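Local coordinates for periplasmic binding protein/LacI transcriptional regulator (Burkholderia multivorans, PDB 4YLE) that probably binds a simple sugar or related small solute in the periplasm and hands it to an ABC transporter for import, at residues A101-L106 / I123-D128; S199-E204 / S215-E220; Y256-A261 / T274-A279; P33-V38 / S63-I68. All blocks are in the same frame, centred on the assembly; numbering follows the deposited sequence.

Contact 1 (A101-L106 / I123-D128)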
loop_
_atom_site.group_PDB
_atom_site.type_symbol
_atom_site.label_atom_id
_atom_site.label_comp_id
_atom_site.label_asym_id
_atom_site.label_seq_id
_atom_site.Cartn_x
_atom_site.Cartn_y
_atom_site.Cartn_z
ATOM N N ALA A 101 -0.746 -1.327 -9.292
ATOM C CA ALA A 101 -1.167 0.069 -9.151
ATOM C C ALA A 101 -2.688 0.219 -9.222
ATOM O O ALA A 101 -3.246 1.238 -8.768
ATOM C CB ALA A 101 -0.515 0.920 -10.223
ATOM N N ASP A 102 -3.331 -0.791 -9.811
ATOM C CA ASP A 102 -4.782 -0.857 -10.009
ATOM C C ASP A 102 -5.215 -2.306 -9.797
ATOM O O ASP A 102 -4.611 -3.199 -10.371
ATOM C CB ASP A 102 -5.135 -0.390 -11.416
ATOM C CG ASP A 102 -6.621 -0.228 -11.634
ATOM O OD1 ASP A 102 -7.382 -1.186 -11.382
ATOM O OD2 ASP A 102 -7.029 0.864 -12.086
ATOM N N SER A 103 -6.220 -2.549 -8.963
ATOM C CA SER A 103 -6.603 -3.930 -8.617
ATOM C C SER A 103 -7.314 -4.687 -9.757
ATOM O O SER A 103 -7.384 -5.915 -9.756
ATOM C CB SER A 103 -7.496 -3.910 -7.384
ATOM O OG SER A 103 -6.701 -3.627 -6.229
ATOM N N LYS A 104 -7.859 -3.938 -10.706
ATOM C CA LYS A 104 -8.492 -4.559 -11.880
ATOM C C LYS A 104 -7.637 -4.503 -13.143
ATOM O O LYS A 104 -7.589 -5.463 -13.938
ATOM C CB LYS A 104 -9.836 -3.883 -12.170
ATOM C CG LYS A 104 -10.889 -4.116 -11.109
ATOM C CD LYS A 104 -12.275 -3.762 -11.641
ATOM C CE LYS A 104 -13.217 -3.268 -10.568
ATOM N NZ LYS A 104 -12.827 -1.909 -10.088
ATOM N N ALA A 105 -6.986 -3.365 -13.348
ATOM C CA ALA A 105 -6.369 -3.077 -14.634
ATOM C C ALA A 105 -5.116 -3.900 -14.903
ATOM O O ALA A 105 -4.731 -4.072 -16.054
ATOM C CB ALA A 105 -6.043 -1.606 -14.732
ATOM N N LEU A 106 -4.458 -4.380 -13.844
ATOM C CA LEU A 106 -3.271 -5.199 -14.026
ATOM C C LEU A 106 -3.618 -6.665 -14.299
ATOM O O LEU A 106 -2.728 -7.454 -14.575
ATOM C CB LEU A 106 -2.346 -5.106 -12.791
ATOM C CG LEU A 106 -1.245 -4.036 -12.846
ATOM C CD1 LEU A 106 -0.182 -4.378 -13.878
ATOM C CD2 LEU A 106 -1.839 -2.672 -13.159
ATOM N N ILE A 123 1.498 -9.071 -4.210
ATOM C CA ILE A 123 1.700 -8.501 -2.884
ATOM C C ILE A 123 1.059 -7.125 -2.712
ATOM O O ILE A 123 0.690 -6.510 -3.697
ATOM C CB ILE A 123 3.194 -8.362 -2.540
ATOM C CG1 ILE A 123 3.881 -7.285 -3.400
ATOM C CG2 ILE A 123 3.918 -9.744 -2.698
ATOM C CD1 ILE A 123 5.387 -7.055 -3.053
ATOM N N ASP A 124 0.920 -6.698 -1.441
ATOM C CA ASP A 124 0.564 -5.315 -1.046
ATOM C C ASP A 124 -0.909 -5.006 -1.295
ATOM O O ASP A 124 -1.710 -4.914 -0.360
ATOM C CB ASP A 124 1.456 -4.313 -1.771
ATOM C CG ASP A 124 1.114 -2.864 -1.439
ATOM O OD1 ASP A 124 0.518 -2.627 -0.388
ATOM O OD2 ASP A 124 1.464 -1.958 -2.233
ATOM N N ASN A 125 -1.265 -4.875 -2.564
ATOM C CA ASN A 125 -2.613 -4.528 -2.951
ATOM C C ASN A 125 -3.219 -5.670 -3.740
ATOM O O ASN A 125 -2.723 -6.030 -4.794
ATOM C CB ASN A 125 -2.619 -3.263 -3.788
ATOM C CG ASN A 125 -3.966 -2.966 -4.361
ATOM O OD1 ASN A 125 -5.005 -3.130 -3.690
ATOM N ND2 ASN A 125 -3.987 -2.497 -5.623
ATOM N N ARG A 126 -4.289 -6.236 -3.228
ATOM C CA ARG A 126 -4.828 -7.438 -3.815
ATOM C C ARG A 126 -5.559 -7.157 -5.118
ATOM O O ARG A 126 -6.380 -6.251 -5.199
ATOM C CB ARG A 126 -5.756 -8.135 -2.827
ATOM C CG ARG A 126 -6.044 -9.578 -3.183
ATOM C CD ARG A 126 -7.208 -10.096 -2.377
ATOM N NE ARG A 126 -6.940 -10.031 -0.943
ATOM C CZ ARG A 126 -6.639 -11.081 -0.182
ATOM N NH1 ARG A 126 -6.570 -12.313 -0.699
ATOM N NH2 ARG A 126 -6.414 -10.893 1.115
ATOM N N LEU A 127 -5.228 -7.944 -6.141
ATOM C CA LEU A 127 -5.960 -7.956 -7.394
ATOM C C LEU A 127 -7.403 -8.314 -7.149
ATOM O O LEU A 127 -7.718 -9.036 -6.210
ATOM C CB LEU A 127 -5.325 -8.950 -8.359
ATOM C CG LEU A 127 -3.926 -8.560 -8.819
ATOM C CD1 LEU A 127 -3.258 -9.754 -9.477
ATOM C CD2 LEU A 127 -3.956 -7.361 -9.767
ATOM N N ASP A 128 -8.292 -7.812 -7.991
ATOM C CA ASP A 128 -9.706 -7.998 -7.741
ATOM C C ASP A 128 -10.069 -9.474 -7.952
ATOM O O ASP A 128 -9.804 -10.022 -9.009
ATOM C CB ASP A 128 -10.530 -7.104 -8.651
ATOM C CG ASP A 128 -12.005 -7.101 -8.283
ATOM O OD1 ASP A 128 -12.603 -8.191 -8.126
ATOM O OD2 ASP A 128 -12.566 -5.999 -8.146
#
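S103 meets the loop 123-128 through both its hydroxyl and its carbonyl. Its OG, which chi1 of -74° sets anti to the carbonyl carbon, donates to R126 O at 2.8 Å and approaches that oxygen from above the carbonyl plane. The same OG receives a weak, bent bond from N125 ND2 (3.0 Å, N-H...O 126°), whose stronger partner is P100 O, and a further one from T177 N, so several bonds fix its rotation. Two residues beyond R126, D128 N donates to S103 O at 2.7 Å, again from above the carbonyl plane, and L127 CA lies 3.4 Å from the same S103 O in a CA-H...O contact. L127 CD2 also packs on L106 CB at 4.1 Å. On the outer side the side chains of K104 and D128 run alongside each other; K104 NZ is 4.5 Å from D128 OD2, beyond a salt bridge, though the opposite charges may still attract. In the second shell D102 OD1 accepts from both K104 N and A105 N, an Asx turn that curls the 101-106 loop, while D128 OD1 accepts from D130 N and caps helix 129-133. The contact joins the loops that leave parallel strands 95-98 and 119-123. T177 and N178, at the start of helix 177-193 in the other lobe, bind S103, N125 and R126 across the cleft, while helix 78-90 backs L106.

Contact 2 (S199-E204 / S215-E220)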
loop_
_atom_site.group_PDB
_atom_site.type_symbol
_atom_site.label_atom_id
_atom_site.label_comp_id
_atom_site.label_asym_id
_atom_site.label_seq_id
_atom_site.Cartn_x
_atom_site.Cartn_y
_atom_site.Cartn_z
ATOM N N SER A 199 -16.371 13.659 5.498
ATOM C CA SER A 199 -15.837 13.750 4.141
ATOM C C SER A 199 -14.891 12.587 3.875
ATOM O O SER A 199 -14.116 12.234 4.745
ATOM C CB SER A 199 -15.105 15.079 3.934
ATOM O OG SER A 199 -14.861 15.313 2.565
ATOM N N VAL A 200 -15.009 11.983 2.693
ATOM C CA VAL A 200 -14.057 10.971 2.243
ATOM C C VAL A 200 -13.689 11.339 0.823
ATOM O O VAL A 200 -14.570 11.406 -0.034
ATOM C CB VAL A 200 -14.633 9.522 2.299
ATOM C CG1 VAL A 200 -13.601 8.498 1.820
ATOM C CG2 VAL A 200 -15.053 9.160 3.713
ATOM N N GLN A 201 -12.404 11.607 0.589
ATOM C CA GLN A 201 -11.899 12.016 -0.713
ATOM C C GLN A 201 -10.534 11.403 -0.975
ATOM O O GLN A 201 -9.742 11.199 -0.060
ATOM C CB GLN A 201 -11.785 13.537 -0.805
ATOM C CG GLN A 201 -13.090 14.308 -0.545
ATOM C CD GLN A 201 -12.862 15.801 -0.505
ATOM O OE1 GLN A 201 -12.248 16.365 -1.412
ATOM N NE2 GLN A 201 -13.345 16.455 0.558
ATOM N N SER A 202 -10.256 11.130 -2.234
ATOM C CA SER A 202 -8.981 10.508 -2.589
ATOM C C SER A 202 -7.870 11.521 -2.817
ATOM O O SER A 202 -8.009 12.477 -3.587
ATOM C CB SER A 202 -9.142 9.647 -3.839
ATOM O OG SER A 202 -7.909 9.066 -4.205
ATOM N N GLY A 203 -6.751 11.274 -2.148
ATOM C CA GLY A 203 -5.527 11.999 -2.380
ATOM C C GLY A 203 -4.569 11.188 -3.247
ATOM O O GLY A 203 -3.416 11.566 -3.379
ATOM N N GLU A 204 -5.068 10.096 -3.817
ATOM C CA GLU A 204 -4.379 9.267 -4.817
ATOM C C GLU A 204 -2.962 8.805 -4.417
ATOM O O GLU A 204 -2.112 8.604 -5.273
ATOM C CB GLU A 204 -4.314 10.027 -6.146
ATOM C CG GLU A 204 -5.696 10.156 -6.784
ATOM C CD GLU A 204 -5.694 11.109 -7.921
ATOM O OE1 GLU A 204 -4.752 11.028 -8.734
ATOM O OE2 GLU A 204 -6.618 11.945 -7.989
ATOM N N SER A 215 -6.695 20.355 2.673
ATOM C CA SER A 215 -6.968 21.791 2.698
ATOM C C SER A 215 -8.430 22.084 2.411
ATOM O O SER A 215 -9.035 22.948 3.066
ATOM C CB SER A 215 -6.067 22.505 1.703
ATOM O OG SER A 215 -4.743 22.597 2.238
ATOM N N ALA A 216 -8.998 21.366 1.449
ATOM C CA ALA A 216 -10.403 21.520 1.133
ATOM C C ALA A 216 -11.248 21.116 2.336
ATOM O O ALA A 216 -12.217 21.793 2.658
ATOM C CB ALA A 216 -10.785 20.699 -0.086
HETATM N N MSE A 217 -10.887 20.014 3.000
HETATM C CA MSE A 217 -11.691 19.528 4.113
HETATM C C MSE A 217 -11.652 20.508 5.301
HETATM O O MSE A 217 -12.673 20.756 5.926
HETATM C CB MSE A 217 -11.204 18.145 4.559
HETATM C CG MSE A 217 -11.599 17.099 3.625
HETATM SE SE MSE A 217 -10.777 15.432 4.236
HETATM C CE MSE A 217 -11.637 14.309 2.857
ATOM N N LEU A 218 -10.465 21.037 5.604
ATOM C CA LEU A 218 -10.325 22.036 6.649
ATOM C C LEU A 218 -11.129 23.286 6.319
ATOM O O LEU A 218 -11.756 23.900 7.198
ATOM C CB LEU A 218 -8.845 22.394 6.857
ATOM C CG LEU A 218 -8.032 21.239 7.434
ATOM C CD1 LEU A 218 -6.548 21.483 7.175
ATOM C CD2 LEU A 218 -8.270 21.049 8.909
ATOM N N ASN A 219 -11.113 23.684 5.056
ATOM C CA ASN A 219 -11.917 24.841 4.651
ATOM C C ASN A 219 -13.410 24.542 4.766
ATOM O O ASN A 219 -14.186 25.405 5.190
ATOM C CB ASN A 219 -11.585 25.284 3.222
ATOM C CG ASN A 219 -10.250 25.998 3.124
ATOM O OD1 ASN A 219 -9.886 26.762 4.002
ATOM N ND2 ASN A 219 -9.530 25.772 2.039
ATOM N N GLU A 220 -13.814 23.337 4.372
ATOM C CA GLU A 220 -15.243 22.973 4.379
ATOM C C GLU A 220 -15.793 22.825 5.798
ATOM O O GLU A 220 -16.962 23.143 6.064
ATOM C CB GLU A 220 -15.473 21.660 3.596
ATOM C CG GLU A 220 -16.961 21.361 3.347
ATOM C CD GLU A 220 -17.184 20.107 2.493
ATOM O OE1 GLU A 220 -16.207 19.517 1.992
ATOM O OE2 GLU A 220 -18.350 19.720 2.313
HETATM O O HOH W 1 -13.837 19.433 1.046
#
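The flat carboxamide of Q201 meets the end of M217, which is present as selenomethionine. In the amide plane, NE2 donates to S199 OG at 2.8 Å along a nearly straight path (171°), which holds the amide against rotation. M217 CE and CG both lie to one side of that plane, each 3.6 Å from NE2, and the two long side chains approach tip to tip. M217 is extended beyond CG, and its CE touches both strand side chains, 3.4 Å from S199 OG and 3.7 Å from Q201 CB. S199 and Q201, two residues apart on strand 196-202, send their side chains to the same face of the sheet, where the helix segment 215-220 runs nearly antiparallel to strand 199-202 (159°), their axes approaching to 10.0 Å. This strand and helix begin a beta-alpha-beta crossover of the Rossmann-like lobe: the strand forms one edge of a four-stranded parallel sheet, and the helix leads on to strand 226-229, beyond strand 166-171, on which M217 also packs at V170. No direct hydrogen bond links the strand and helix segments. Instead a water accepts from Q201 NE2 at 3.1 Å and donates to E220 OE1 at 2.6 Å, linking strand and helix at the surface.

Contact 3 (Y256-A261 / T274-A279)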
loop_
_atom_site.group_PDB
_atom_site.type_symbol
_atom_site.label_atom_id
_atom_site.label_comp_id
_atom_site.label_asym_id
_atom_site.label_seq_id
_atom_site.Cartn_x
_atom_site.Cartn_y
_atom_site.Cartn_z
ATOM N N TYR A 256 -0.267 5.900 7.623
ATOM C CA TYR A 256 -0.083 4.465 7.426
ATOM C C TYR A 256 1.176 4.296 6.585
ATOM O O TYR A 256 1.256 4.893 5.516
ATOM C CB TYR A 256 -1.296 3.892 6.695
ATOM C CG TYR A 256 -1.577 2.417 6.840
ATOM C CD1 TYR A 256 -2.468 1.979 7.787
ATOM C CD2 TYR A 256 -1.024 1.490 5.968
ATOM C CE1 TYR A 256 -2.791 0.651 7.901
ATOM C CE2 TYR A 256 -1.371 0.132 6.085
ATOM C CZ TYR A 256 -2.244 -0.241 7.072
ATOM O OH TYR A 256 -2.563 -1.572 7.154
ATOM N N ASP A 257 2.114 3.473 7.059
ATOM C CA ASP A 257 3.345 2.996 6.352
ATOM C C ASP A 257 4.574 3.047 7.249
ATOM O O ASP A 257 5.529 2.292 7.036
ATOM C CB ASP A 257 3.709 3.778 5.066
ATOM C CG ASP A 257 2.796 3.441 3.878
ATOM O OD1 ASP A 257 2.062 2.441 3.957
ATOM O OD2 ASP A 257 2.802 4.204 2.886
ATOM N N ASN A 258 4.585 3.972 8.203
ATOM C CA ASN A 258 5.760 4.226 9.025
ATOM C C ASN A 258 7.031 4.538 8.216
ATOM O O ASN A 258 8.116 3.966 8.468
ATOM C CB ASN A 258 5.985 3.040 9.948
ATOM C CG ASN A 258 6.910 3.351 11.091
ATOM O OD1 ASN A 258 7.047 4.501 11.529
ATOM N ND2 ASN A 258 7.590 2.317 11.576
ATOM N N ILE A 259 6.930 5.459 7.255
ATOM C CA ILE A 259 8.136 5.889 6.536
ATOM C C ILE A 259 9.015 6.784 7.400
ATOM O O ILE A 259 8.538 7.429 8.327
ATOM C CB ILE A 259 7.804 6.619 5.215
ATOM C CG1 ILE A 259 7.087 7.942 5.501
ATOM C CG2 ILE A 259 7.000 5.672 4.311
ATOM C CD1 ILE A 259 6.737 8.766 4.272
ATOM N N ASN A 260 10.312 6.815 7.104
ATOM C CA ASN A 260 11.225 7.626 7.903
ATOM C C ASN A 260 10.780 9.061 7.999
ATOM O O ASN A 260 10.929 9.677 9.049
ATOM C CB ASN A 260 12.639 7.587 7.333
ATOM C CG ASN A 260 13.279 6.261 7.541
ATOM O OD1 ASN A 260 13.250 5.738 8.653
ATOM N ND2 ASN A 260 13.833 5.675 6.475
ATOM N N ALA A 261 10.234 9.603 6.914
ATOM C CA ALA A 261 9.868 11.022 6.917
ATOM C C ALA A 261 8.833 11.301 8.010
ATOM O O ALA A 261 8.726 12.423 8.492
ATOM C CB ALA A 261 9.344 11.451 5.548
ATOM N N THR A 274 0.778 6.118 13.037
ATOM C CA THR A 274 0.864 5.498 11.725
ATOM C C THR A 274 0.869 3.989 11.964
ATOM O O THR A 274 0.537 3.551 13.054
ATOM C CB THR A 274 2.109 5.959 10.970
ATOM O OG1 THR A 274 2.091 5.434 9.636
ATOM C CG2 THR A 274 3.400 5.533 11.663
ATOM N N ALA A 275 1.216 3.199 10.953
ATOM C CA ALA A 275 1.241 1.741 11.126
ATOM C C ALA A 275 2.357 1.207 10.289
ATOM O O ALA A 275 2.611 1.714 9.187
ATOM C CB ALA A 275 -0.073 1.096 10.728
ATOM N N ASP A 276 3.024 0.171 10.791
ATOM C CA ASP A 276 4.051 -0.481 10.002
ATOM C C ASP A 276 3.433 -1.735 9.412
ATOM O O ASP A 276 2.942 -2.589 10.137
ATOM C CB ASP A 276 5.279 -0.801 10.843
ATOM C CG ASP A 276 6.537 -0.969 10.004
ATOM O OD1 ASP A 276 6.421 -1.411 8.845
ATOM O OD2 ASP A 276 7.640 -0.663 10.490
ATOM N N GLN A 277 3.425 -1.808 8.086
ATOM C CA GLN A 277 2.908 -2.986 7.364
ATOM C C GLN A 277 4.040 -3.727 6.673
ATOM O O GLN A 277 3.796 -4.600 5.824
ATOM C CB GLN A 277 1.824 -2.600 6.345
ATOM C CG GLN A 277 2.315 -1.633 5.272
ATOM C CD GLN A 277 1.424 -1.564 4.041
ATOM O OE1 GLN A 277 0.870 -2.566 3.619
ATOM N NE2 GLN A 277 1.304 -0.380 3.448
ATOM N N TYR A 278 5.274 -3.396 7.041
ATOM C CA TYR A 278 6.418 -4.233 6.714
ATOM C C TYR A 278 6.594 -4.502 5.218
ATOM O O TYR A 278 6.457 -5.636 4.700
ATOM C CB TYR A 278 6.298 -5.514 7.516
ATOM C CG TYR A 278 6.174 -5.196 9.000
ATOM C CD1 TYR A 278 7.213 -4.570 9.672
ATOM C CD2 TYR A 278 5.038 -5.523 9.726
ATOM C CE1 TYR A 278 7.114 -4.263 11.027
ATOM C CE2 TYR A 278 4.942 -5.232 11.095
ATOM C CZ TYR A 278 5.978 -4.601 11.730
ATOM O OH TYR A 278 5.904 -4.317 13.093
ATOM N N ALA A 279 6.986 -3.443 4.538
ATOM C CA ALA A 279 7.217 -3.477 3.104
ATOM C C ALA A 279 8.220 -4.538 2.660
ATOM O O ALA A 279 7.984 -5.287 1.693
ATOM C CB ALA A 279 7.671 -2.123 2.653
HETATM O O HOH W 2 4.941 -0.120 6.254
#
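D257 and Q277 are brought side by side by their first torsions: chi1 of -75° puts D257 CG anti to its carbonyl carbon, and chi1 of 60° puts Q277 CG in the crowded position between the backbone N and the carbonyl carbon. From there Q277 NE2 donates to D257 OD1 at 3.0 Å, in the plane of its own amide and nearly along the C-O axis of the carboxylate, with the two planes only 23° apart. This is part of the cleft of the two-lobed periplasmic binding protein fold. The unidentified ligand bound there is hydrogen-bonded by both D257 OD2 and Q277 NE2, so each polar end is shared between its neighbour and the ligand. The Y256 ring crosses Q277 at about a right angle: Q277 NE2 lies in the ring plane at its edge, 3.8 Å from CE2, while A275 CB sits over a face in a CH-pi contact, 4.2 Å from the ring centroid. The backbone adds D257 N to A275 O at 2.8 Å. T274 OG1 accepts from N258 N at 3.2 Å and is also hydrogen-bonded to D232 OD1, which ties the start of helix 232-244 to edge strand 274-276. N258 ND2 reaches D276 OD2 at 3.2 Å from above the carboxylate plane. The other oxygen, D276 OD1, accepts from Y278 N in an Asx turn that bends the chain just ahead of helix 279-295. Between the two backbones a water donates to D257 O at 2.6 Å and accepts from Q277 N.

Contact 4 (P33-V38 / S63-I68)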
loop_
_atom_site.group_PDB
_atom_site.type_symbol
_atom_site.label_atom_id
_atom_site.label_comp_id
_atom_site.label_asym_id
_atom_site.label_seq_id
_atom_site.Cartn_x
_atom_site.Cartn_y
_atom_site.Cartn_z
ATOM N N PRO A 33 16.756 -19.277 -10.758
ATOM C CA PRO A 33 15.564 -18.572 -11.236
ATOM C C PRO A 33 15.782 -17.067 -11.248
ATOM O O PRO A 33 16.488 -16.533 -10.367
ATOM C CB PRO A 33 14.480 -18.941 -10.210
ATOM C CG PRO A 33 15.073 -19.975 -9.319
ATOM C CD PRO A 33 16.550 -19.863 -9.427
ATOM N N LYS A 34 15.148 -16.390 -12.202
ATOM C CA LYS A 34 15.180 -14.930 -12.270
ATOM C C LYS A 34 13.801 -14.401 -11.871
ATOM O O LYS A 34 12.790 -14.764 -12.462
ATOM C CB LYS A 34 15.570 -14.450 -13.667
ATOM C CG LYS A 34 16.045 -12.992 -13.733
ATOM C CD LYS A 34 17.014 -12.737 -14.912
ATOM C CE LYS A 34 16.336 -12.093 -16.132
ATOM N NZ LYS A 34 17.265 -11.209 -16.911
ATOM N N VAL A 35 13.781 -13.561 -10.845
ATOM C CA VAL A 35 12.526 -13.050 -10.277
ATOM C C VAL A 35 12.439 -11.551 -10.496
ATOM O O VAL A 35 13.389 -10.831 -10.204
ATOM C CB VAL A 35 12.429 -13.332 -8.757
ATOM C CG1 VAL A 35 11.120 -12.829 -8.196
ATOM C CG2 VAL A 35 12.567 -14.833 -8.472
ATOM N N ALA A 36 11.282 -11.090 -10.970
ATOM C CA ALA A 36 11.016 -9.671 -11.158
ATOM C C ALA A 36 10.129 -9.180 -10.039
ATOM O O ALA A 36 9.097 -9.796 -9.769
ATOM C CB ALA A 36 10.343 -9.414 -12.505
ATOM N N LEU A 37 10.538 -8.078 -9.409
ATOM C CA LEU A 37 9.724 -7.374 -8.369
ATOM C C LEU A 37 9.232 -6.089 -8.977
ATOM O O LEU A 37 10.035 -5.208 -9.277
ATOM C CB LEU A 37 10.543 -7.073 -7.121
ATOM C CG LEU A 37 9.811 -6.279 -6.026
ATOM C CD1 LEU A 37 8.631 -7.044 -5.473
ATOM C CD2 LEU A 37 10.764 -5.951 -4.900
ATOM N N VAL A 38 7.911 -5.982 -9.153
ATOM C CA VAL A 38 7.307 -4.841 -9.847
ATOM C C VAL A 38 6.480 -4.046 -8.854
ATOM O O VAL A 38 5.502 -4.542 -8.333
ATOM C CB VAL A 38 6.454 -5.328 -11.025
ATOM C CG1 VAL A 38 5.669 -4.162 -11.696
ATOM C CG2 VAL A 38 7.359 -6.033 -12.042
ATOM N N SER A 63 23.090 -16.960 -4.638
ATOM C CA SER A 63 23.266 -18.136 -5.476
ATOM C C SER A 63 21.921 -18.823 -5.728
ATOM O O SER A 63 21.835 -19.722 -6.583
ATOM C CB SER A 63 24.262 -19.101 -4.830
ATOM O OG SER A 63 23.644 -19.800 -3.766
ATOM N N GLN A 64 20.881 -18.377 -5.011
ATOM C CA GLN A 64 19.546 -18.990 -5.068
ATOM C C GLN A 64 18.672 -18.414 -6.169
ATOM O O GLN A 64 17.851 -19.116 -6.736
ATOM C CB GLN A 64 18.773 -18.811 -3.765
ATOM C CG GLN A 64 19.198 -19.650 -2.585
ATOM C CD GLN A 64 18.290 -19.404 -1.369
ATOM O OE1 GLN A 64 17.136 -18.954 -1.512
ATOM N NE2 GLN A 64 18.810 -19.690 -0.169
ATOM N N PHE A 65 18.818 -17.123 -6.427
ATOM C CA PHE A 65 18.015 -16.453 -7.444
ATOM C C PHE A 65 18.644 -15.128 -7.854
ATOM O O PHE A 65 19.478 -14.589 -7.141
ATOM C CB PHE A 65 16.564 -16.245 -6.959
ATOM C CG PHE A 65 16.388 -15.150 -5.903
ATOM C CD1 PHE A 65 16.730 -15.388 -4.583
ATOM C CD2 PHE A 65 15.840 -13.921 -6.228
ATOM C CE1 PHE A 65 16.559 -14.405 -3.605
ATOM C CE2 PHE A 65 15.661 -12.932 -5.242
ATOM C CZ PHE A 65 16.019 -13.184 -3.937
ATOM N N ASP A 66 18.267 -14.650 -9.041
ATOM C CA ASP A 66 18.581 -13.294 -9.490
ATOM C C ASP A 66 17.315 -12.457 -9.363
ATOM O O ASP A 66 16.224 -12.992 -9.438
ATOM C CB ASP A 66 19.067 -13.272 -10.936
ATOM C CG ASP A 66 20.442 -13.855 -11.090
ATOM O OD1 ASP A 66 21.303 -13.538 -10.238
ATOM O OD2 ASP A 66 20.652 -14.641 -12.043
ATOM N N LEU A 67 17.474 -11.154 -9.186
ATOM C CA LEU A 67 16.343 -10.261 -8.868
ATOM C C LEU A 67 16.377 -9.059 -9.775
ATOM O O LEU A 67 17.414 -8.416 -9.889
ATOM C CB LEU A 67 16.400 -9.796 -7.406
ATOM C CG LEU A 67 15.355 -8.753 -6.999
ATOM C CD1 LEU A 67 13.981 -9.373 -6.999
ATOM C CD2 LEU A 67 15.665 -8.100 -5.632
ATOM N N ILE A 68 15.252 -8.753 -10.421
ATOM C CA ILE A 68 15.122 -7.520 -11.217
ATOM C C ILE A 68 14.042 -6.681 -10.570
ATOM O O ILE A 68 12.934 -7.169 -10.457
ATOM C CB ILE A 68 14.716 -7.810 -12.687
ATOM C CG1 ILE A 68 15.660 -8.839 -13.303
ATOM C CG2 ILE A 68 14.652 -6.506 -13.525
ATOM C CD1 ILE A 68 17.120 -8.438 -13.291
#
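Strands 34-38 and 66-68 pair in parallel, with axes 4.7 Å apart and inclined by 28°, through four nearly straight bonds: D66 N to P33 O, V35 N to D66 O, I68 N to V35 O and L37 N to I68 O, all between 2.8 and 2.9 Å. They are the two strands of a beta-alpha-beta unit connected through helix 45-60, and strand 66-72 is an edge of the seven-stranded sheet. CA hydrogens add to the ladder, A36 CA lying 3.2 Å from I68 O. One face carries K34, A36, D66 and I68: K34 CG touches both D66 CB, at 4.1 Å, and I68 CG1, at 4.2 Å, and helix 78-90 covers A36. The charge of K34 does not reach D66, whose OD1 instead forms a salt bridge with K32. The opposite face carries V35 and L67, with L37 further along. Ahead of the strand proper, F65 has its CG between the backbone N and the carbonyl carbon (chi1 73°), and CD2 of its ring meets V35 CG2 at 4.1 Å. Both residues then pack on L291 of helix 279-295, which F65 also touches at I287. Towards the other end of this face, L37 and L67 both pack on A54 of helix 45-60. There L67 CD1 meets both V35 O, at 3.6 Å, and L37 CB.

Overall arrangement
From the N terminus, contact 4 closes first, pairing strands 34-39 and 66-72 around helix 45-60. Contact 1 follows, joining loops at the ends of the next two strands of the same sheet, and contact 2 then packs helix 207-220 on the edge strand of the second lobe. Contact 3 closes last, where the chain passes from strand 252-254 of the second lobe back to strand 274-276 of the first sheet. All four are in series; none nests or crosses. Contact 1 touches contact 4 through I123 and L37, and contact 3 through D124 and Q277 at the cleft. Contacts 2 and 4 lie in different lobes, their centres about 41 Å apart.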